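Local coordinates for protein apoptosis regulator Bcl-2 homolog (Fowlpox virus, PDB 5TZP) that blocks apoptosis of the infected host cell by sequestering and inactivating several proapoptotic Bcl-2 proteins, BAK1 and BAX among them, at residues Q80-E83 / D84-W88; G89-I92 / T93-F97; G116-S119 / E120-D124. All coordinates share one frame; numbering follows the deposited sequence. Where two conformers were deposited one is given.

Contact 1: residues Q80-E83 / D84-W88; sequences QVLE and DKINW. With SO4 (sulfate ion), chain N.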
ATOM      1  N   GLN A  80      -6.685   8.343   6.275  1.00 16.22           N
ATOM      2  CA  GLN A  80      -6.436   9.752   5.952  1.00 17.11           C
ATOM      3  C   GLN A  80      -6.115   9.906   4.476  1.00 16.87           C
ATOM      4  O   GLN A  80      -6.661  10.846   3.829  1.00 18.39           O
ATOM      5  CB  GLN A  80      -5.299  10.281   6.810  1.00 17.44           C
ATOM      6  CG  GLN A  80      -5.723  10.611   8.270  1.00 18.19           C
ATOM      7  CD  GLN A  80      -4.502  10.973   9.156  1.00 18.43           C
ATOM      8  OE1 GLN A  80      -3.331  10.617   8.869  1.00 20.67           O
ATOM      9  NE2 GLN A  80      -4.783  11.530  10.292  1.00 24.63           N
ATOM     10  N   VAL A  81      -5.228   9.066   3.944  1.00 15.85           N
ATOM     11  CA  VAL A  81      -4.808   9.248   2.550  1.00 15.68           C
ATOM     12  C   VAL A  81      -6.020   9.211   1.628  1.00 17.88           C
ATOM     13  O   VAL A  81      -6.105   9.979   0.659  1.00 22.90           O
ATOM     14  CB  VAL A  81      -3.780   8.200   2.175  1.00 14.71           C
ATOM     15  CG1 VAL A  81      -3.420   8.303   0.683  1.00 17.33           C
ATOM     16  CG2 VAL A  81      -2.509   8.267   3.009  1.00 16.71           C
ATOM     17  N   LEU A  82      -6.938   8.282   1.873  1.00 17.84           N
ATOM     18  CA  LEU A  82      -8.089   8.018   1.003  1.00 17.00           C
ATOM     19  C   LEU A  82      -9.375   8.690   1.418  1.00 22.27           C
ATOM     20  O   LEU A  82     -10.421   8.350   0.868  1.00 23.22           O
ATOM     21  CB  LEU A  82      -8.298   6.512   0.951  1.00 16.43           C
ATOM     22  CG  LEU A  82      -7.127   5.770   0.390  1.00 15.82           C
ATOM     23  CD1 LEU A  82      -7.389   4.310   0.427  1.00 21.73           C
ATOM     24  CD2 LEU A  82      -6.804   6.170  -1.037  1.00 19.64           C
ATOM     25  N   GLU A  83      -9.355   9.671   2.327  1.00 19.35           N
ATOM     26  CA  GLU A  83     -10.610  10.205   2.803  1.00 21.47           C
ATOM     27  C   GLU A  83     -11.420  10.867   1.708  1.00 27.38           C
ATOM     28  O   GLU A  83     -12.662  10.763   1.694  1.00 26.77           O
ATOM     29  CB  GLU A  83     -10.383  11.227   3.940  1.00 25.92           C
ATOM     30  CG  GLU A  83     -11.706  11.693   4.582  1.00 28.67           C
ATOM     31  CD  GLU A  83     -11.527  12.516   5.826  1.00 46.10           C
ATOM     32  OE1 GLU A  83     -10.354  12.691   6.274  1.00 45.43           O
ATOM     33  OE2 GLU A  83     -12.597  12.962   6.332  1.00 45.08           O
ATOM     34  N   ASP A  84     -10.748  11.593   0.800  1.00 21.78           N
ATOM     35  CA  ASP A  84     -11.432  12.429  -0.189  1.00 22.65           C
ATOM     36  C   ASP A  84     -11.198  12.020  -1.617  1.00 23.10           C
ATOM     37  O   ASP A  84     -12.014  12.392  -2.466  1.00 24.04           O
ATOM     38  CB  ASP A  84     -10.980  13.921  -0.150  1.00 21.51           C
ATOM     39  CG  ASP A  84     -11.307  14.594   1.142  1.00 31.63           C
ATOM     40  OD1 ASP A  84     -12.166  14.081   1.937  1.00 30.64           O
ATOM     41  OD2 ASP A  84     -10.704  15.677   1.376  1.00 27.38           O
ATOM     42  N   LYS A  85     -10.070  11.401  -1.925  1.00 19.70           N
ATOM     43  CA  LYS A  85      -9.845  10.961  -3.287  1.00 19.90           C
ATOM     44  C   LYS A  85      -8.851   9.827  -3.350  1.00 19.25           C
ATOM     45  O   LYS A  85      -8.032   9.624  -2.434  1.00 20.38           O
ATOM     46  CB  LYS A  85      -9.375  12.081  -4.189  1.00 26.97           C
ATOM     47  CG  LYS A  85      -8.022  12.420  -4.099  1.00 25.93           C
ATOM     48  CD  LYS A  85      -7.563  13.232  -5.333  1.00 30.13           C
ATOM     49  CE  LYS A  85      -6.087  13.616  -5.145  1.00 33.66           C
ATOM     50  NZ  LYS A  85      -5.466  14.597  -6.080  1.00 34.85           N
ATOM     51  N   ILE A  86      -8.940   9.047  -4.432  1.00 16.77           N
ATOM     52  CA  ILE A  86      -8.028   7.949  -4.671  1.00 14.54           C
ATOM     53  C   ILE A  86      -7.333   8.168  -6.021  1.00 14.48           C
ATOM     54  O   ILE A  86      -7.899   8.795  -6.951  1.00 17.12           O
ATOM     55  CB  ILE A  86      -8.765   6.595  -4.636  1.00 15.17           C
ATOM     56  CG1 ILE A  86      -7.841   5.390  -4.556  1.00 13.22           C
ATOM     57  CG2 ILE A  86      -9.698   6.425  -5.903  1.00 15.30           C
ATOM     58  CD1 ILE A  86      -8.567   4.126  -4.156  1.00 14.68           C
ATOM     59  N   ASN A  87      -6.103   7.665  -6.149  1.00 13.90           N
ATOM     60  CA  ASN A  87      -5.397   7.525  -7.413  1.00 13.73           C
ATOM     61  C   ASN A  87      -4.344   6.456  -7.225  1.00 12.92           C
ATOM     62  O   ASN A  87      -4.115   6.003  -6.097  1.00 12.61           O
ATOM     63  CB  ASN A  87      -4.829   8.853  -7.958  1.00 14.77           C
ATOM     64  CG  ASN A  87      -3.836   9.498  -7.065  1.00 15.29           C
ATOM     65  OD1 ASN A  87      -2.934   8.787  -6.559  1.00 14.72           O
ATOM     66  ND2 ASN A  87      -3.869  10.816  -6.937  1.00 16.49           N
ATOM     67  N   TRP A  88      -3.714   6.010  -8.293  1.00 11.07           N
ATOM     68  CA  TRP A  88      -2.788   4.910  -8.190  1.00 11.17           C
ATOM     69  C   TRP A  88      -1.535   5.291  -7.433  1.00 10.34           C
ATOM     70  O   TRP A  88      -0.982   4.445  -6.696  1.00 10.36           O
ATOM     71  CB  TRP A  88      -2.426   4.324  -9.567  1.00 11.00           C
ATOM     72  CG  TRP A  88      -3.515   3.475 -10.066  1.00  9.67           C
ATOM     73  CD1 TRP A  88      -4.358   3.761 -11.158  1.00 11.60           C
ATOM     74  CD2 TRP A  88      -3.921   2.191  -9.578  1.00  9.12           C
ATOM     75  NE1 TRP A  88      -5.239   2.743 -11.284  1.00 10.59           N
ATOM     76  CE2 TRP A  88      -5.031   1.758 -10.349  1.00 10.61           C
ATOM     77  CE3 TRP A  88      -3.479   1.381  -8.533  1.00 11.94           C
ATOM     78  CZ2 TRP A  88      -5.646   0.558 -10.115  1.00 11.02           C
ATOM     79  CZ3 TRP A  88      -4.132   0.187  -8.311  1.00 12.39           C
ATOM     80  CH2 TRP A  88      -5.183  -0.207  -9.104  1.00 12.83           C
TER
HETATM   81  S   SO4 N 212      -2.089  13.021  12.763  0.70 25.94           S
HETATM   82  O1  SO4 N 212      -1.898  12.102  13.899  0.70 36.36           O
HETATM   83  O2  SO4 N 212      -1.353  14.313  12.867  0.70 38.53           O
HETATM   84  O3  SO4 N 212      -3.533  13.335  12.808  0.70 35.05           O
HETATM   85  O4  SO4 N 212      -1.643  12.311  11.524  0.70 21.93           O
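L82 and K85 draw together as the backbone turns off the end of helix 74-81, their CA atoms 5.5 Å apart, with L82 the first residue to leave helical angles. Across the turn the side chains meet by apolar packing: CD2 of L82 meets CG1 of I86 at 3.8 Å, and CB and CD1 of I86 lie slightly farther from the same methyl. The two side chains run at a slant to each other. I86 sets CG1 anti to its backbone N (chi1 -167°), which brings that branch to the leucine. Both continue into the core, L82 against A125 and I86 against I126, Y130 and W133 of helix 115-136, and a hydrogen bond from O of L82 to OH of Y130 anchors the turn to that helix. On the outer side E83 and D84 lie alongside each other and point the same way, their carboxylate planes 52° apart. OE2 of E83 and OD1 of D84 approach to 4.6 Å, a like-charge pair on the solvent side. At the far end of the loop N87 is the N-cap of helix 88-105, its OD1 accepting from the backbone N of R90, while its ND2 bonds an acidic side chain of the bound peptide. Q80 uses OE1 on the peptide backbone, and its NE2 makes a weak bond to O3 of a sulfate ion at 3.3 Å, probably from the crystallisation liquor. Within the BH1 motif, then, the chemistry separates an apolar inner side from a charged outer side, with the amides of Q80 and N87 turned to the BH3 ligand.

Contact 2: residues G89-I92 / T93-F97; sequences GRII and TIIAF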
ATOM      1  N   GLY A  89      -1.037   6.519  -7.518  1.00 10.84           N
ATOM      2  CA  GLY A  89       0.114   6.894  -6.705  1.00 10.92           C
ATOM      3  C   GLY A  89      -0.161   6.797  -5.221  1.00  9.68           C
ATOM      4  O   GLY A  89       0.723   6.424  -4.455  1.00  9.84           O
ATOM      5  N   ARG A  90      -1.354   7.196  -4.815  1.00  9.62           N
ATOM      6  CA  ARG A  90      -1.786   7.100  -3.428  1.00 10.20           C
ATOM      7  C   ARG A  90      -1.832   5.640  -2.980  1.00 11.03           C
ATOM      8  O   ARG A  90      -1.415   5.292  -1.861  1.00  9.25           O
ATOM      9  CB  ARG A  90      -3.099   7.810  -3.175  1.00 10.43           C
ATOM     10  CG  ARG A  90      -2.904   9.365  -3.225  1.00 12.46           C
ATOM     11  CD  ARG A  90      -4.183  10.062  -3.042  1.00 14.93           C
ATOM     12  NE  ARG A  90      -4.013  11.520  -3.128  1.00 17.30           N
ATOM     13  CZ  ARG A  90      -4.666  12.361  -2.337  1.00 18.89           C
ATOM     14  NH1 ARG A  90      -5.434  11.969  -1.327  1.00 20.28           N
ATOM     15  NH2 ARG A  90      -4.326  13.649  -2.467  1.00 21.62           N
ATOM     16  N   ILE A  91      -2.436   4.787  -3.809  1.00  9.87           N
ATOM     17  CA  ILE A  91      -2.525   3.340  -3.512  1.00  8.48           C
ATOM     18  C   ILE A  91      -1.136   2.771  -3.367  1.00  8.36           C
ATOM     19  O   ILE A  91      -0.853   2.039  -2.409  1.00  8.60           O
ATOM     20  CB  ILE A  91      -3.360   2.619  -4.597  1.00 10.58           C
ATOM     21  CG1 ILE A  91      -4.810   3.033  -4.473  1.00 10.24           C
ATOM     22  CG2 ILE A  91      -3.217   1.098  -4.449  1.00 10.30           C
ATOM     23  CD1 ILE A  91      -5.659   2.551  -5.706  1.00 11.99           C
ATOM     24  N   ILE A  92      -0.257   3.054  -4.306  1.00  8.62           N
ATOM     25  CA  ILE A  92       1.112   2.540  -4.268  1.00  7.52           C
ATOM     26  C   ILE A  92       1.801   3.036  -3.016  1.00  8.92           C
ATOM     27  O   ILE A  92       2.491   2.260  -2.323  1.00  8.26           O
ATOM     28  CB  ILE A  92       1.900   2.988  -5.508  1.00  8.96           C
ATOM     29  CG1 ILE A  92       1.353   2.187  -6.717  1.00 11.11           C
ATOM     30  CG2 ILE A  92       3.397   2.838  -5.322  1.00 10.13           C
ATOM     31  CD1 ILE A  92       1.669   2.877  -8.084  1.00 10.69           C
ATOM     32  N   THR A  93       1.639   4.305  -2.675  1.00  7.83           N
ATOM     33  CA  THR A  93       2.327   4.847  -1.518  1.00  7.22           C
ATOM     34  C   THR A  93       1.812   4.216  -0.225  1.00  8.50           C
ATOM     35  O   THR A  93       2.599   3.887   0.668  1.00  8.40           O
ATOM     36  CB  THR A  93       2.202   6.368  -1.459  1.00  8.27           C
ATOM     37  OG1 THR A  93       2.838   6.912  -2.628  1.00 10.58           O
ATOM     38  CG2 THR A  93       2.870   6.951  -0.285  1.00 10.34           C
ATOM     39  N   ILE A  94       0.505   4.016  -0.097  1.00  8.46           N
ATOM     40  CA  ILE A  94      -0.095   3.321   1.045  1.00  9.86           C
ATOM     41  C   ILE A  94       0.481   1.931   1.176  1.00  8.88           C
ATOM     42  O   ILE A  94       0.884   1.527   2.284  1.00  8.37           O
ATOM     43  CB  ILE A  94      -1.670   3.266   0.897  1.00 11.12           C
ATOM     44  CG1 ILE A  94      -2.285   4.613   1.198  1.00 13.70           C
ATOM     45  CG2 ILE A  94      -2.247   2.117   1.744  1.00 16.15           C
ATOM     46  CD1 ILE A  94      -3.698   4.683   0.633  1.00 15.42           C
ATOM     47  N   ILE A  95       0.528   1.159   0.087  1.00  8.03           N
ATOM     48  CA  ILE A  95       1.016  -0.201   0.152  1.00  7.94           C
ATOM     49  C   ILE A  95       2.485  -0.211   0.481  1.00  9.21           C
ATOM     50  O   ILE A  95       2.952  -1.012   1.306  1.00  8.60           O
ATOM     51  CB  ILE A  95       0.684  -0.972  -1.145  1.00  7.62           C
ATOM     52  CG1 ILE A  95      -0.838  -1.093  -1.311  1.00  8.66           C
ATOM     53  CG2 ILE A  95       1.358  -2.309  -1.186  1.00  8.94           C
ATOM     54  CD1 ILE A  95      -1.260  -1.564  -2.726  1.00  9.76           C
ATOM     55  N   ALA A  96       3.254   0.661  -0.146  1.00  7.60           N
ATOM     56  CA  ALA A  96       4.703   0.739   0.117  1.00  7.78           C
ATOM     57  C   ALA A  96       4.980   1.086   1.588  1.00  8.01           C
ATOM     58  O   ALA A  96       5.792   0.414   2.247  1.00  8.41           O
ATOM     59  CB  ALA A  96       5.341   1.751  -0.807  1.00  9.07           C
ATOM     60  N   PHE A  97       4.353   2.127   2.081  1.00  8.26           N
ATOM     61  CA  PHE A  97       4.489   2.520   3.485  1.00  7.45           C
ATOM     62  C   PHE A  97       4.115   1.358   4.396  1.00  7.80           C
ATOM     63  O   PHE A  97       4.818   1.078   5.360  1.00  8.34           O
ATOM     64  CB  PHE A  97       3.644   3.737   3.766  1.00  7.79           C
ATOM     65  CG  PHE A  97       3.686   4.076   5.226  1.00  8.65           C
ATOM     66  CD1 PHE A  97       4.743   4.830   5.743  1.00 10.23           C
ATOM     67  CD2 PHE A  97       2.705   3.672   6.083  1.00  8.74           C
ATOM     68  CE1 PHE A  97       4.809   5.094   7.123  1.00 12.11           C
ATOM     69  CE2 PHE A  97       2.763   3.961   7.463  1.00 10.29           C
ATOM     70  CZ  PHE A  97       3.818   4.640   7.977  1.00 10.89           C
TER
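The carbonyl oxygen of G89 takes two bonds from T93, one from the backbone N at 2.9 Å and one from the hydroxyl OG1 at 2.8 Å. The donors reach it from opposite faces of the carbonyl plane, tilted 32° for N and 27° for OG1. T93 can do this because OG1 stands anti to its own carbonyl carbon (chi1 -62°), leaning back toward the preceding turn. The following i to i+4 bonds are regular for an alpha-helix: N of I94 to O of R90 and N of I95 to O of I91 are both close to straight, and N of A96 lies 2.8 Å from O of I92. Between I91 and I95 the side chains run alongside each other in the same direction, CG2 of I91 touching CD1 of I95 at 3.7 Å. CD1 of I94 runs beside O of R90, 3.4 Å away. R90 itself reaches outward: NH1 bonds the carbonyl oxygen of V81, and NE forms a salt bridge with an acidic side chain of the bound peptide, the arginine-acid pairing familiar from BH1 in Bcl-2 proteins that hold BH3 helices. T93 rests against the peptide backbone. The hydroxyl of T93 is thus satisfied within its own helix, in a buried setting. The guanidinium of R90 is shared between O of V81, which probably helps to orient it, and the acid of the peptide.

Contact 3: residues G116-S119 / E120-D124; sequences GIIS and EAITD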
ATOM      1  N   GLY A 116      -1.998  -9.727   7.812  1.00 12.88           N
ATOM      2  CA  GLY A 116      -3.446  -9.847   7.725  1.00 14.21           C
ATOM      3  C   GLY A 116      -4.206  -8.580   8.054  1.00 12.12           C
ATOM      4  O   GLY A 116      -4.953  -8.075   7.230  1.00 12.67           O
ATOM      5  N   ILE A 117      -3.986  -8.015   9.249  0.62 11.72           N
ATOM      6  CA  ILE A 117      -4.700  -6.784   9.618  0.62 11.33           C
ATOM      7  C   ILE A 117      -4.323  -5.632   8.693  0.62 11.87           C
ATOM      8  O   ILE A 117      -5.152  -4.773   8.372  0.62 11.86           O
ATOM      9  CB  ILE A 117      -4.520  -6.377  11.112  0.62 11.60           C
ATOM     10  CG1 ILE A 117      -3.049  -6.282  11.587  0.62 10.79           C
ATOM     11  CG2 ILE A 117      -5.385  -7.235  12.056  0.62 12.98           C
ATOM     12  CD1 ILE A 117      -2.886  -5.701  13.065  0.62 13.95           C
ATOM     13  N   ILE A 118      -3.056  -5.568   8.299  1.00  8.79           N
ATOM     14  CA  ILE A 118      -2.629  -4.435   7.442  1.00 10.27           C
ATOM     15  C   ILE A 118      -3.226  -4.544   6.054  1.00  8.77           C
ATOM     16  O   ILE A 118      -3.808  -3.602   5.555  1.00 10.35           O
ATOM     17  CB  ILE A 118      -1.108  -4.353   7.469  1.00  8.37           C
ATOM     18  CG1 ILE A 118      -0.572  -3.926   8.814  1.00 10.48           C
ATOM     19  CG2 ILE A 118      -0.651  -3.360   6.347  1.00 10.83           C
ATOM     20  CD1 ILE A 118       0.944  -4.085   8.885  1.00 11.89           C
ATOM     21  N   SER A 119      -3.201  -5.711   5.466  1.00  9.12           N
ATOM     22  CA  SER A 119      -3.756  -5.898   4.117  1.00 10.96           C
ATOM     23  C   SER A 119      -5.269  -5.710   4.099  1.00 10.64           C
ATOM     24  O   SER A 119      -5.836  -5.105   3.192  1.00 11.28           O
ATOM     25  CB  SER A 119      -3.395  -7.230   3.492  1.00 11.97           C
ATOM     26  OG  SER A 119      -1.992  -7.363   3.462  1.00 13.23           O
ATOM     27  N   GLU A 120      -5.944  -6.207   5.131  1.00 11.03           N
ATOM     28  CA  GLU A 120      -7.393  -6.027   5.237  1.00 11.38           C
ATOM     29  C   GLU A 120      -7.749  -4.561   5.421  1.00 12.90           C
ATOM     30  O   GLU A 120      -8.732  -4.059   4.825  1.00 13.35           O
ATOM     31  CB  GLU A 120      -7.995  -6.861   6.385  1.00 14.39           C
ATOM     32  CG  GLU A 120      -7.946  -8.382   6.046  1.00 15.89           C
ATOM     33  CD  GLU A 120      -8.400  -9.302   7.181  1.00 20.72           C
ATOM     34  OE1 GLU A 120      -8.289 -10.517   6.970  1.00 31.73           O
ATOM     35  OE2 GLU A 120      -8.866  -8.784   8.218  1.00 23.12           O
ATOM     36  N   ALA A 121      -6.975  -3.849   6.206  1.00 11.99           N
ATOM     37  CA  ALA A 121      -7.251  -2.409   6.413  1.00 11.56           C
ATOM     38  C   ALA A 121      -7.107  -1.633   5.102  1.00 10.73           C
ATOM     39  O   ALA A 121      -7.901  -0.759   4.779  1.00 11.89           O
ATOM     40  CB  ALA A 121      -6.337  -1.850   7.485  1.00 12.44           C
ATOM     41  N   ILE A 122      -6.064  -1.935   4.321  1.00 10.94           N
ATOM     42  CA  ILE A 122      -5.874  -1.235   3.056  1.00  9.72           C
ATOM     43  C   ILE A 122      -7.043  -1.575   2.127  1.00 10.95           C
ATOM     44  O   ILE A 122      -7.629  -0.689   1.471  1.00 10.96           O
ATOM     45  CB  ILE A 122      -4.541  -1.588   2.402  1.00  9.76           C
ATOM     46  CG1 ILE A 122      -3.375  -1.109   3.269  1.00  9.66           C
ATOM     47  CG2 ILE A 122      -4.485  -0.947   0.987  1.00 10.95           C
ATOM     48  CD1 ILE A 122      -2.051  -1.712   2.876  1.00 13.03           C
ATOM     49  N   THR A 123      -7.382  -2.876   2.039  1.00  9.90           N
ATOM     50  CA  THR A 123      -8.473  -3.297   1.160  1.00 11.01           C
ATOM     51  C   THR A 123      -9.769  -2.575   1.529  1.00 12.74           C
ATOM     52  O   THR A 123     -10.490  -2.069   0.680  1.00 12.72           O
ATOM     53  CB  THR A 123      -8.637  -4.817   1.274  1.00 10.98           C
ATOM     54  OG1 THR A 123      -7.407  -5.437   0.845  1.00 12.04           O
ATOM     55  CG2 THR A 123      -9.745  -5.307   0.417  1.00 14.19           C
ATOM     56  N   ASP A 124     -10.090  -2.543   2.816  1.00 13.69           N
ATOM     57  CA  ASP A 124     -11.327  -1.922   3.297  1.00 14.36           C
ATOM     58  C   ASP A 124     -11.330  -0.438   3.003  1.00 13.59           C
ATOM     59  O   ASP A 124     -12.363   0.134   2.622  1.00 15.75           O
ATOM     60  CB  ASP A 124     -11.481  -2.116   4.794  1.00 16.82           C
ATOM     61  CG  ASP A 124     -11.845  -3.526   5.186  1.00 21.47           C
ATOM     62  OD1 ASP A 124     -12.267  -4.305   4.373  1.00 25.87           O
ATOM     63  OD2 ASP A 124     -11.661  -3.820   6.400  1.00 28.51           O
TER
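E120 lays the start of its side chain over the carbonyl oxygen of G116, its CG 3.2 Å from that O and its CB only a little farther. The same oxygen accepts the backbone N of E120 at 3.0 Å. With CG anti to the carbonyl carbon (chi1 -70°) and the chain extended beyond it, the carboxylate projects outward from the helix, OE1 and OE2 both about 4.1 Å from O of G116. Next to this partly exposed side chain stands Y16 of helix 14-32. One turn farther along, O of S119 receives two donors from T123, the hydroxyl OG1 at 2.8 Å and the backbone N at 2.9 Å. They come from opposite faces of the carbonyl plane, and OG1 sits 35° out of it, so the hydroxyl does not use a lone-pair direction. S119 behaves similarly toward the turn before it, its OG bonding the carbonyl oxygen of D115, while its side chain packs on L20, Q24 and I27 of helix 14-32. I118 and I122 form the apolar side of this BH2 segment: CG2 of I118 comes to 4.1 Å from CD1 of I122, a van der Waals contact between side chains that run at an angle. Both isoleucines touch C98 of helix 88-105, and I118 also reaches F74. Through these side chains helix 115-136 packs against helices 14-32, 74-81 and 88-105 of the Bcl-2 bundle. S119 and T123 return their hydroxyls to main-chain carbonyls of their own helix, which satisfies these polar groups in a buried setting.

Contacts 1 and 2 follow each other through the BH1 motif, and contact 3 lies in BH2. The joint between contacts 1 and 2, with centres 10 Å apart, is the probable hydrogen bond of 2.9 Å from NH1 of R90 to O of V81, together with CD1 of I94, which lies 3.6 Å from both CG of L82 and CG1 of V81. I94 also joins contact 2 to contact 3, its CG2 3.7 Å from CG1 of I122, although those centres are 13 Å apart. Contacts 1 and 3 do not touch, their nearest atoms about 5 Å apart. The BH3 peptide is bound along the side to which contacts 1 and 2 contribute Q80, N87 and R90.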